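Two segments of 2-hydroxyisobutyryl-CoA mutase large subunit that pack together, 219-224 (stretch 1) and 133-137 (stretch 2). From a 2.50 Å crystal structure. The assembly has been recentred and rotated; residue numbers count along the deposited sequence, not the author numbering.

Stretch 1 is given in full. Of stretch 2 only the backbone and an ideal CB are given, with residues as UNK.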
# COMPACT_ATOMS: atom_id res chain seq x y z
N GLN A 219 -14.21 6.06 24.28
CA GLN A 219 -15.26 5.35 23.55
C GLN A 219 -16.72 5.60 23.99
O GLN A 219 -17.66 5.44 23.19
CB GLN A 219 -14.90 3.88 23.28
CG GLN A 219 -15.97 3.16 22.45
CD GLN A 219 -15.49 1.92 21.80
OE1 GLN A 219 -15.57 1.81 20.59
NE2 GLN A 219 -14.99 0.96 22.59
N LYS A 220 -16.89 6.08 25.23
CA LYS A 220 -18.16 6.50 25.83
C LYS A 220 -19.23 5.40 26.07
O LYS A 220 -20.44 5.68 26.10
CB LYS A 220 -18.69 7.76 25.12
CG LYS A 220 -17.64 8.83 24.86
CD LYS A 220 -17.07 9.46 26.13
CE LYS A 220 -16.03 10.50 25.84
NZ LYS A 220 -16.57 11.86 26.04
N GLU A 221 -18.77 4.16 26.31
CA GLU A 221 -19.65 3.04 26.66
C GLU A 221 -19.47 2.77 28.13
O GLU A 221 -18.44 2.26 28.55
CB GLU A 221 -19.33 1.78 25.83
CG GLU A 221 -19.33 2.01 24.33
CD GLU A 221 -18.77 0.88 23.50
OE1 GLU A 221 -18.39 -0.16 24.08
OE2 GLU A 221 -18.70 1.04 22.26
N TYR A 222 -20.43 3.18 28.94
CA TYR A 222 -20.37 2.99 30.39
C TYR A 222 -21.75 2.79 30.98
O TYR A 222 -22.75 3.22 30.38
CB TYR A 222 -19.62 4.14 31.10
CG TYR A 222 -19.83 5.52 30.52
CD1 TYR A 222 -21.10 6.11 30.49
CD2 TYR A 222 -18.77 6.25 30.00
CE1 TYR A 222 -21.30 7.38 29.96
CE2 TYR A 222 -18.96 7.52 29.47
CZ TYR A 222 -20.22 8.09 29.46
OH TYR A 222 -20.42 9.35 28.94
N ILE A 223 -21.82 2.11 32.11
CA ILE A 223 -23.07 1.82 32.80
C ILE A 223 -23.01 2.42 34.21
O ILE A 223 -23.81 3.27 34.55
CB ILE A 223 -23.40 0.29 32.81
CG1 ILE A 223 -23.39 -0.33 31.39
CG2 ILE A 223 -24.76 0.04 33.49
CD1 ILE A 223 -23.35 -1.87 31.28
N TYR A 224 -22.03 2.00 34.99
CA TYR A 224 -21.85 2.36 36.39
C TYR A 224 -20.76 3.40 36.58
O TYR A 224 -19.94 3.58 35.67
CB TYR A 224 -21.46 1.09 37.19
CG TYR A 224 -22.36 -0.08 36.89
CD1 TYR A 224 -23.70 -0.08 37.29
CD2 TYR A 224 -21.91 -1.17 36.13
CE1 TYR A 224 -24.55 -1.14 36.98
CE2 TYR A 224 -22.75 -2.23 35.81
CZ TYR A 224 -24.07 -2.22 36.25
OH TYR A 224 -24.92 -3.25 35.95
N UNK A 133 -26.46 -3.79 23.42
CA UNK A 133 -25.52 -4.76 23.99
C UNK A 133 -24.31 -4.08 24.63
O UNK A 133 -23.91 -4.44 25.74
CB UNK A 133 -25.05 -5.73 22.91
N UNK A 134 -23.74 -3.09 23.93
CA UNK A 134 -22.58 -2.30 24.38
C UNK A 134 -22.92 -1.49 25.64
O UNK A 134 -22.09 -1.35 26.55
CB UNK A 134 -22.11 -1.36 23.27
N UNK A 135 -24.16 -0.98 25.69
CA UNK A 135 -24.70 -0.13 26.75
C UNK A 135 -25.38 -0.90 27.89
O UNK A 135 -25.82 -0.29 28.85
CB UNK A 135 -25.70 0.85 26.14
N UNK A 136 -25.45 -2.23 27.78
CA UNK A 136 -26.00 -3.11 28.80
C UNK A 136 -27.49 -3.34 28.79
O UNK A 136 -28.05 -3.81 29.78
CB UNK A 136 -25.62 -2.56 30.18
N UNK A 137 -28.14 -3.05 27.66
CA UNK A 137 -29.58 -3.19 27.51
C UNK A 137 -29.97 -4.40 26.70
O UNK A 137 -29.26 -4.79 25.76
CB UNK A 137 -30.16 -1.93 26.86

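Stretch 1 runs past stretch 2 as it leaves the end of a helix at Lys220, and has no regular strand; the two backbones come nearest at Glu221, whose CA lies 6.0 Å from the CA of position 135. No hydrogen bond joins the stretches, so the fit rests on packing between side chains and backbone.

Position 133 has helical backbone angles (phi/psi -61/-45), and no atom of stretch 1 lies within 5.5 Å of its ideal CB. Stretch 1 therefore sets no demand here, and most residues compatible with a helix would serve. The residue is Thr133, which makes no contact across the pair; its OG1 is hydrogen-bonded elsewhere in the structure.

Position 134 is also helical, with its CA-to-CB bond sideways to stretch 1. The ideal CB sits 4.0 Å from Glu221 OE1, so the side chain must grow alongside a carboxylate. A lysine or arginine could answer the charge and a polar residue could offer it a donor, but an aliphatic chain could equally lie against the extended glutamate, whose chi2 is t. The deposited residue is Leu134, with chi1 m and chi2 t. Its CD1 approaches Glu221 OE2 to 3.5 Å, a packing contact that leaves the carboxylate to find polar partners elsewhere; OE1 does so.

Position 135 is where the backbones are closest, yet its CA-to-CB bond runs sideways and nothing of stretch 1 comes within 5.5 Å of the ideal CB. A short side chain would leave the space between the segments unused. What lies ahead is the backbone of stretch 1, including the carbonyl oxygens of Lys220 and Tyr222, so a long, flexible chain would suit, either apolar or carrying a donor at its end. Met135 takes the apolar solution. With all three chi angles m, the chain bends so that its end comes nearer to stretch 1: SD lies 3.8 Å from Glu221 CA and 4.0 Å from Glu221 CB, while CE reaches to 3.8 Å from Lys220 O and 3.7 Å from Tyr222 O. The methyl group thus packs against two carbonyls that flank Glu221 in sequence. The backbone contributes as well, Met135 O lying 3.5 Å from Ile223 CG1.

Position 136 is the most restricted. Its phi of 86° by itself favours glycine, and the ideal CB points toward stretch 1, only 2.6 Å from Ile223 CD1, which is a clash. Both constraints select the same residue, Gly136. Without a CB, its CA can accept Ile223 CD1 at 3.8 Å. It is the first residue to leave helical angles, in a Schellman motif, and the bond from Gly136 N to Thr133 O, 3.4 Å long, is weak.

Position 137 has extended angles (-104/149), a sideways CA-to-CB bond and no atom of stretch 1 within 5.5 Å of the ideal CB, so many residues would be tolerated. It is Tyr137, whose end comes nearer than its CB, but whose OH stays 6.9 Å from Tyr222 O and makes no contact.

Stretch 2 133-137: TLMGY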
# COMPACT_ATOMS: atom_id res chain seq x y z
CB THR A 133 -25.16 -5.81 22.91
OG1 THR A 133 -26.37 -6.40 22.44
CG2 THR A 133 -24.22 -6.90 23.41
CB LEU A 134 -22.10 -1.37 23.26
CG LEU A 134 -21.37 -2.04 22.06
CD1 LEU A 134 -21.13 -1.03 20.93
CD2 LEU A 134 -20.07 -2.73 22.50
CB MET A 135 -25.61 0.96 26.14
CG MET A 135 -24.91 1.88 25.16
SD MET A 135 -23.30 2.50 25.72
CE MET A 135 -23.75 3.87 26.86
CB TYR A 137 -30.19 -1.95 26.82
CG TYR A 137 -30.02 -0.64 27.55
CD1 TYR A 137 -30.73 -0.38 28.72
CD2 TYR A 137 -29.21 0.37 27.04
CE1 TYR A 137 -30.59 0.84 29.39
CE2 TYR A 137 -29.04 1.57 27.71
CZ TYR A 137 -29.75 1.82 28.87
OH TYR A 137 -29.62 3.02 29.52
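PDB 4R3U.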